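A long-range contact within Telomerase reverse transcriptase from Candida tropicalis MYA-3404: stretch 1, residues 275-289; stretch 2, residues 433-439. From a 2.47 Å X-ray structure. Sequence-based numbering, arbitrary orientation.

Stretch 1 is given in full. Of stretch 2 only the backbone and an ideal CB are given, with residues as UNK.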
ATOM      1  N   PHE A 275      -1.609  19.489  11.624  1.00 87.13           N
ATOM      2  CA  PHE A 275      -2.526  20.574  11.294  1.00 91.45           C
ATOM      3  C   PHE A 275      -2.364  21.010   9.844  1.00 88.80           C
ATOM      4  O   PHE A 275      -3.347  21.374   9.186  1.00 88.32           O
ATOM      5  CB  PHE A 275      -2.309  21.759  12.234  1.00 88.94           C
ATOM      6  CG  PHE A 275      -2.764  21.503  13.639  1.00 90.17           C
ATOM      7  CD1 PHE A 275      -2.246  22.236  14.690  1.00 92.33           C
ATOM      8  CD2 PHE A 275      -3.710  20.528  13.909  1.00 97.38           C
ATOM      9  CE1 PHE A 275      -2.662  22.003  15.982  1.00 96.01           C
ATOM     10  CE2 PHE A 275      -4.131  20.289  15.202  1.00 92.15           C
ATOM     11  CZ  PHE A 275      -3.605  21.027  16.241  1.00 95.46           C
ATOM     12  N   TYR A 276      -1.134  20.980   9.325  1.00 87.89           N
ATOM     13  CA  TYR A 276      -0.926  21.294   7.915  1.00 88.41           C
ATOM     14  C   TYR A 276      -1.588  20.254   7.020  1.00 88.16           C
ATOM     15  O   TYR A 276      -2.190  20.598   5.996  1.00 86.79           O
ATOM     16  CB  TYR A 276       0.570  21.395   7.613  1.00 86.52           C
ATOM     17  CG  TYR A 276       0.895  21.834   6.200  1.00 87.12           C
ATOM     18  CD1 TYR A 276       1.411  20.936   5.272  1.00 86.13           C
ATOM     19  CD2 TYR A 276       0.690  23.148   5.798  1.00 90.05           C
ATOM     20  CE1 TYR A 276       1.715  21.339   3.981  1.00 87.85           C
ATOM     21  CE2 TYR A 276       0.988  23.556   4.510  1.00 90.17           C
ATOM     22  CZ  TYR A 276       1.498  22.649   3.606  1.00 89.41           C
ATOM     23  OH  TYR A 276       1.794  23.059   2.325  1.00 98.97           O
ATOM     24  N   GLN A 277      -1.504  18.978   7.399  1.00 85.63           N
ATOM     25  CA  GLN A 277      -2.139  17.933   6.604  1.00 84.25           C
ATOM     26  C   GLN A 277      -3.656  18.037   6.676  1.00 85.48           C
ATOM     27  O   GLN A 277      -4.340  17.909   5.654  1.00 85.30           O
ATOM     28  CB  GLN A 277      -1.668  16.559   7.080  1.00 82.87           C
ATOM     29  CG  GLN A 277      -2.156  15.388   6.241  1.00 84.74           C
ATOM     30  CD  GLN A 277      -1.636  14.054   6.756  1.00104.35           C
ATOM     31  OE1 GLN A 277      -1.304  13.916   7.936  1.00 89.37           O
ATOM     32  NE2 GLN A 277      -1.557  13.066   5.870  1.00 98.50           N
ATOM     33  N   LYS A 278      -4.197  18.313   7.865  1.00 85.49           N
ATOM     34  CA  LYS A 278      -5.647  18.311   8.031  1.00 84.57           C
ATOM     35  C   LYS A 278      -6.292  19.518   7.362  1.00 86.66           C
ATOM     36  O   LYS A 278      -7.313  19.380   6.676  1.00 85.60           O
ATOM     37  CB  LYS A 278      -6.010  18.278   9.516  1.00 85.44           C
ATOM     38  CG  LYS A 278      -7.506  18.414   9.783  1.00 83.74           C
ATOM     39  CD  LYS A 278      -7.816  18.480  11.271  1.00 89.23           C
ATOM     40  CE  LYS A 278      -7.296  17.251  11.998  1.00 91.47           C
ATOM     41  NZ  LYS A 278      -7.510  17.334  13.468  1.00 95.01           N
ATOM     42  N   TYR A 279      -5.713  20.707   7.546  1.00 86.80           N
ATOM     43  CA  TYR A 279      -6.356  21.950   7.140  1.00 88.11           C
ATOM     44  C   TYR A 279      -5.840  22.527   5.826  1.00 88.41           C
ATOM     45  O   TYR A 279      -6.525  23.370   5.237  1.00 89.40           O
ATOM     46  CB  TYR A 279      -6.198  23.010   8.239  1.00 89.03           C
ATOM     47  CG  TYR A 279      -6.845  22.649   9.559  1.00 87.36           C
ATOM     48  CD1 TYR A 279      -6.097  22.106  10.596  1.00 92.36           C
ATOM     49  CD2 TYR A 279      -8.198  22.856   9.769  1.00 87.48           C
ATOM     50  CE1 TYR A 279      -6.684  21.779  11.805  1.00 91.13           C
ATOM     51  CE2 TYR A 279      -8.795  22.531  10.973  1.00 92.32           C
ATOM     52  CZ  TYR A 279      -8.034  21.993  11.987  1.00 92.73           C
ATOM     53  OH  TYR A 279      -8.629  21.670  13.185  1.00104.07           O
ATOM     54  N   THR A 280      -4.657  22.131   5.361  1.00 87.76           N
ATOM     55  CA  THR A 280      -4.128  22.686   4.120  1.00 88.96           C
ATOM     56  C   THR A 280      -3.974  21.647   3.018  1.00 88.04           C
ATOM     57  O   THR A 280      -4.514  21.838   1.922  1.00 87.93           O
ATOM     58  CB  THR A 280      -2.780  23.384   4.393  1.00 92.17           C
ATOM     59  OG1 THR A 280      -2.941  24.341   5.451  1.00 89.97           O
ATOM     60  CG2 THR A 280      -2.289  24.108   3.149  1.00 87.25           C
ATOM     61  N   LEU A 281      -3.289  20.532   3.281  1.00 74.91           N
ATOM     62  CA  LEU A 281      -3.018  19.563   2.221  1.00 72.37           C
ATOM     63  C   LEU A 281      -4.275  18.803   1.825  1.00 77.15           C
ATOM     64  O   LEU A 281      -4.547  18.612   0.633  1.00 70.75           O
ATOM     65  CB  LEU A 281      -1.927  18.583   2.657  1.00 72.41           C
ATOM     66  CG  LEU A 281      -0.477  19.040   2.510  1.00 82.94           C
ATOM     67  CD1 LEU A 281       0.474  17.898   2.839  1.00 87.77           C
ATOM     68  CD2 LEU A 281      -0.220  19.577   1.112  1.00 69.76           C
ATOM     69  N   SER A 282      -5.037  18.327   2.808  1.00 82.65           N
ATOM     70  CA  SER A 282      -6.263  17.596   2.492  1.00 72.78           C
ATOM     71  C   SER A 282      -7.244  18.432   1.679  1.00 74.00           C
ATOM     72  O   SER A 282      -7.773  17.915   0.678  1.00 71.64           O
ATOM     73  CB  SER A 282      -6.900  17.072   3.784  1.00 73.56           C
ATOM     74  OG  SER A 282      -8.076  16.333   3.505  1.00 73.28           O
ATOM     75  N   PRO A 283      -7.525  19.701   2.015  1.00 79.71           N
ATOM     76  CA  PRO A 283      -8.409  20.488   1.137  1.00 77.06           C
ATOM     77  C   PRO A 283      -7.866  20.658  -0.269  1.00 74.53           C
ATOM     78  O   PRO A 283      -8.632  20.555  -1.236  1.00 74.37           O
ATOM     79  CB  PRO A 283      -8.520  21.831   1.871  1.00 79.65           C
ATOM     80  CG  PRO A 283      -8.291  21.490   3.293  1.00 81.20           C
ATOM     81  CD  PRO A 283      -7.231  20.429   3.264  1.00 79.02           C
ATOM     82  N   VAL A 284      -6.562  20.903  -0.413  1.00 73.17           N
ATOM     83  CA  VAL A 284      -5.983  21.084  -1.743  1.00 70.50           C
ATOM     84  C   VAL A 284      -6.211  19.838  -2.588  1.00 67.82           C
ATOM     85  O   VAL A 284      -6.624  19.920  -3.750  1.00 66.72           O
ATOM     86  CB  VAL A 284      -4.488  21.437  -1.641  1.00 69.15           C
ATOM     87  CG1 VAL A 284      -3.802  21.255  -2.989  1.00 66.24           C
ATOM     88  CG2 VAL A 284      -4.317  22.864  -1.157  1.00 70.01           C
ATOM     89  N   ARG A 285      -5.977  18.660  -2.004  1.00 67.11           N
ATOM     90  CA  ARG A 285      -6.196  17.425  -2.749  1.00 64.18           C
ATOM     91  C   ARG A 285      -7.676  17.219  -3.053  1.00 64.81           C
ATOM     92  O   ARG A 285      -8.030  16.744  -4.140  1.00 62.50           O
ATOM     93  CB  ARG A 285      -5.628  16.234  -1.978  1.00 62.62           C
ATOM     94  CG  ARG A 285      -5.767  14.916  -2.713  1.00 76.62           C
ATOM     95  CD  ARG A 285      -4.804  13.867  -2.188  1.00 73.66           C
ATOM     96  NE  ARG A 285      -5.021  13.557  -0.779  1.00 87.36           N
ATOM     97  CZ  ARG A 285      -4.407  12.568  -0.137  1.00102.12           C
ATOM     98  NH1 ARG A 285      -3.545  11.793  -0.784  1.00 93.35           N
ATOM     99  NH2 ARG A 285      -4.654  12.345   1.148  1.00 99.99           N
ATOM    100  N   GLN A 286      -8.559  17.605  -2.125  1.00 66.87           N
ATOM    101  CA  GLN A 286      -9.991  17.420  -2.355  1.00 67.27           C
ATOM    102  C   GLN A 286     -10.487  18.286  -3.507  1.00 67.83           C
ATOM    103  O   GLN A 286     -11.272  17.824  -4.346  1.00 66.32           O
ATOM    104  CB  GLN A 286     -10.785  17.737  -1.089  1.00 69.87           C
ATOM    105  CG  GLN A 286     -10.657  16.721   0.031  1.00 68.74           C
ATOM    106  CD  GLN A 286     -11.524  17.087   1.224  1.00 72.40           C
ATOM    107  OE1 GLN A 286     -12.752  17.131   1.121  1.00 71.80           O
ATOM    108  NE2 GLN A 286     -10.889  17.368   2.356  1.00 72.67           N
ATOM    109  N   VAL A 287     -10.043  19.544  -3.567  1.00 69.82           N
ATOM    110  CA  VAL A 287     -10.510  20.436  -4.622  1.00 69.47           C
ATOM    111  C   VAL A 287      -9.944  20.005  -5.969  1.00 67.78           C
ATOM    112  O   VAL A 287     -10.645  20.026  -6.987  1.00 67.20           O
ATOM    113  CB  VAL A 287     -10.144  21.893  -4.290  1.00 70.93           C
ATOM    114  CG1 VAL A 287     -10.609  22.827  -5.401  1.00 70.58           C
ATOM    115  CG2 VAL A 287     -10.749  22.292  -2.956  1.00 72.23           C
ATOM    116  N   LEU A 288      -8.680  19.581  -5.993  1.00 66.79           N
ATOM    117  CA  LEU A 288      -8.104  19.076  -7.234  1.00 65.08           C
ATOM    118  C   LEU A 288      -8.873  17.862  -7.734  1.00 65.28           C
ATOM    119  O   LEU A 288      -9.132  17.734  -8.937  1.00 61.08           O
ATOM    120  CB  LEU A 288      -6.630  18.733  -7.032  1.00 60.76           C
ATOM    121  CG  LEU A 288      -5.675  19.903  -6.786  1.00 62.63           C
ATOM    122  CD1 LEU A 288      -4.274  19.385  -6.528  1.00 59.48           C
ATOM    123  CD2 LEU A 288      -5.683  20.864  -7.961  1.00 62.60           C
ATOM    124  N   GLN A 289      -9.267  16.970  -6.822  1.00 66.72           N
ATOM    125  CA  GLN A 289     -10.007  15.780  -7.224  1.00 62.56           C
ATOM    126  C   GLN A 289     -11.385  16.137  -7.768  1.00 70.50           C
ATOM    127  O   GLN A 289     -11.861  15.512  -8.723  1.00 70.57           O
ATOM    128  CB  GLN A 289     -10.128  14.812  -6.047  1.00 60.21           C
ATOM    129  CG  GLN A 289     -10.610  13.418  -6.431  1.00 63.00           C
ATOM    130  CD  GLN A 289      -9.632  12.684  -7.332  1.00 57.07           C
ATOM    131  OE1 GLN A 289      -8.572  12.246  -6.887  1.00 67.89           O
ATOM    132  NE2 GLN A 289      -9.986  12.547  -8.605  1.00 63.62           N
ATOM    133  N   UNK A 433      -0.842  28.200  -4.435  1.00 64.90           N
ATOM    134  CA  UNK A 433       0.405  28.399  -3.707  1.00 68.02           C
ATOM    135  C   UNK A 433       0.943  27.085  -3.158  1.00 68.47           C
ATOM    136  O   UNK A 433       2.144  26.806  -3.267  1.00 74.93           O
ATOM    137  CB  UNK A 433       0.200  29.399  -2.567  1.00 68.02           C
ATOM    138  N   UNK A 434       0.070  26.257  -2.582  1.00 66.35           N
ATOM    139  CA  UNK A 434       0.514  24.990  -2.008  1.00 66.27           C
ATOM    140  C   UNK A 434       0.953  24.027  -3.106  1.00 63.88           C
ATOM    141  O   UNK A 434       1.947  23.305  -2.953  1.00 63.53           O
ATOM    142  CB  UNK A 434      -0.599  24.363  -1.167  1.00 66.27           C
ATOM    143  N   UNK A 435       0.233  24.004  -4.229  1.00 62.95           N
ATOM    144  CA  UNK A 435       0.646  23.163  -5.349  1.00 65.44           C
ATOM    145  C   UNK A 435       2.028  23.567  -5.848  1.00 68.77           C
ATOM    146  O   UNK A 435       2.914  22.720  -6.013  1.00 65.03           O
ATOM    147  CB  UNK A 435      -0.373  23.249  -6.487  1.00 65.44           C
ATOM    148  N   UNK A 436       2.237  24.869  -6.071  1.00 69.82           N
ATOM    149  CA  UNK A 436       3.547  25.347  -6.504  1.00 63.36           C
ATOM    150  C   UNK A 436       4.617  25.039  -5.468  1.00 64.58           C
ATOM    151  O   UNK A 436       5.734  24.645  -5.819  1.00 62.78           O
ATOM    152  CB  UNK A 436       3.502  26.852  -6.778  1.00 63.36           C
ATOM    153  N   UNK A 437       4.294  25.214  -4.184  1.00 63.33           N
ATOM    154  CA  UNK A 437       5.268  24.925  -3.137  1.00 64.04           C
ATOM    155  C   UNK A 437       5.660  23.450  -3.137  1.00 68.83           C
ATOM    156  O   UNK A 437       6.840  23.116  -2.983  1.00 68.83           O
ATOM    157  CB  UNK A 437       4.708  25.320  -1.769  1.00 64.04           C
ATOM    158  N   UNK A 438       4.687  22.554  -3.321  1.00 64.08           N
ATOM    159  CA  UNK A 438       4.999  21.129  -3.369  1.00 68.98           C
ATOM    160  C   UNK A 438       5.830  20.784  -4.599  1.00 65.50           C
ATOM    161  O   UNK A 438       6.725  19.934  -4.532  1.00 69.76           O
ATOM    162  CB  UNK A 438       3.711  20.303  -3.359  1.00 68.98           C
ATOM    163  N   UNK A 439       5.548  21.427  -5.732  1.00 56.66           N
ATOM    164  CA  UNK A 439       6.292  21.136  -6.952  1.00 54.72           C
ATOM    165  C   UNK A 439       7.701  21.708  -6.870  1.00 61.57           C
ATOM    166  O   UNK A 439       8.689  21.012  -7.132  1.00 61.16           O
ATOM    167  CB  UNK A 439       5.562  21.697  -8.174  1.00 54.72           C
TER

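Stretch 2 is helical throughout, with phi/psi near -65/-42 at each position, and its axis passes stretch 1 at 10.7 Å with an angle of 100° between the N-to-C directions.

Position 433 has nothing of stretch 1 within 5.5 Å of its ideal CB, so almost any helix-compatible residue would suit. The deposited Glu 433 makes no contact across the pair.

Position 434 is the centre of the crossing. Its CA lies 7.6 Å from the CA of Val 284, and CA-to-CB points toward stretch 1. The ideal CB is 4.0 Å from Val 284 CG2, 4.4 Å from Tyr 276 OH and 4.6 Å from Thr 280 CG2. So close a surround favours a small or medium apolar side chain, such as alanine, valine or perhaps isoleucine; threonine is also conceivable, given the nearby tyrosine hydroxyl. The deposited residue is Val 434, chi1 t, a knob seated among Tyr 276, Thr 280, Leu 281 and Val 284. Its CG1 lies 3.5 Å from Tyr 276 OH and 3.8 Å from Leu 281 CD2, while its CG2 lies 3.6 Å from Thr 280 CG2.

At position 435, CA-to-CB points sideways, and the ideal CB stands 5.3 Å from Val 284 CG1 and 5.5 Å from Leu 288 CD1. A side chain must extend beyond CB to close these gaps, and the two methyls ask for an apolar end: cysteine, valine, leucine or methionine could serve. The deposited Cys 435, chi1 m, does so: its SG lies 3.8 Å from both Val 284 CG1 and Leu 288 CD1.

Position 436 is out of reach and unconstrained by stretch 1; it is His 436. At 437, CA-to-CB points toward stretch 1, yet the ideal CB has no neighbour there within 5.5 Å, so a small residue would stop short, while a longer polar one might approach the Tyr 276 hydroxyl. Ser 437 OG stays 5.2 Å from Tyr 276 OH and is hydrogen-bonded to a residue just outside the two stretches.

At 438, CA-to-CB also points toward stretch 1 across a gap. A long, flexible side chain could approach Leu 281 or the Tyr 276 hydroxyl: leucine, methionine, glutamine or lysine. It is Gln 438, with chi1 and chi2 both m. Its NE2 comes 4.1 Å from Leu 281 CD2 and 4.2 Å from Tyr 276 OH, packing without a hydrogen bond.

Position 439 lies out of reach; it is Ile 439.

Stretch 2, residues 433-439: EVCHSQI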
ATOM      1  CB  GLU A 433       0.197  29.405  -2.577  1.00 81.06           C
ATOM      2  CG  GLU A 433       1.487  29.895  -1.943  1.00 88.53           C
ATOM      3  CD  GLU A 433       1.246  30.916  -0.851  1.00107.05           C
ATOM      4  OE1 GLU A 433       0.776  30.527   0.239  1.00 99.99           O
ATOM      5  OE2 GLU A 433       1.518  32.113  -1.088  1.00110.29           O
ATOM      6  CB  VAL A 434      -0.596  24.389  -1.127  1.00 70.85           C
ATOM      7  CG1 VAL A 434      -0.185  23.024  -0.592  1.00 68.02           C
ATOM      8  CG2 VAL A 434      -0.917  25.333   0.013  1.00 72.41           C
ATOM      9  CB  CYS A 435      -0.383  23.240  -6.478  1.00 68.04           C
ATOM     10  SG  CYS A 435      -1.966  22.426  -6.117  1.00 60.98           S
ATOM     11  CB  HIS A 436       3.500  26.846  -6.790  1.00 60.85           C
ATOM     12  CG  HIS A 436       2.782  27.193  -8.055  1.00 63.74           C
ATOM     13  ND1 HIS A 436       2.955  28.399  -8.701  1.00 75.79           N
ATOM     14  CD2 HIS A 436       1.890  26.494  -8.794  1.00 69.92           C
ATOM     15  CE1 HIS A 436       2.198  28.427  -9.783  1.00 62.79           C
ATOM     16  NE2 HIS A 436       1.539  27.285  -9.862  1.00 61.93           N
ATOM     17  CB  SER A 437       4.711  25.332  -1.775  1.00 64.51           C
ATOM     18  OG  SER A 437       5.599  24.963  -0.735  1.00 74.14           O
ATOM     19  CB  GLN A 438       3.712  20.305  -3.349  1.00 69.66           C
ATOM     20  CG  GLN A 438       2.928  20.387  -2.046  1.00 74.95           C
ATOM     21  CD  GLN A 438       3.453  19.447  -0.979  1.00 79.21           C
ATOM     22  OE1 GLN A 438       3.588  18.245  -1.207  1.00 83.57           O
ATOM     23  NE2 GLN A 438       3.750  19.991   0.198  1.00 78.10           N
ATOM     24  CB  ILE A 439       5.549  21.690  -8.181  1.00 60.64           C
ATOM     25  CG1 ILE A 439       4.193  21.011  -8.357  1.00 60.47           C
ATOM     26  CG2 ILE A 439       6.399  21.527  -9.432  1.00 52.52           C
ATOM     27  CD1 ILE A 439       3.239  21.810  -9.221  1.00 53.51           C
TER
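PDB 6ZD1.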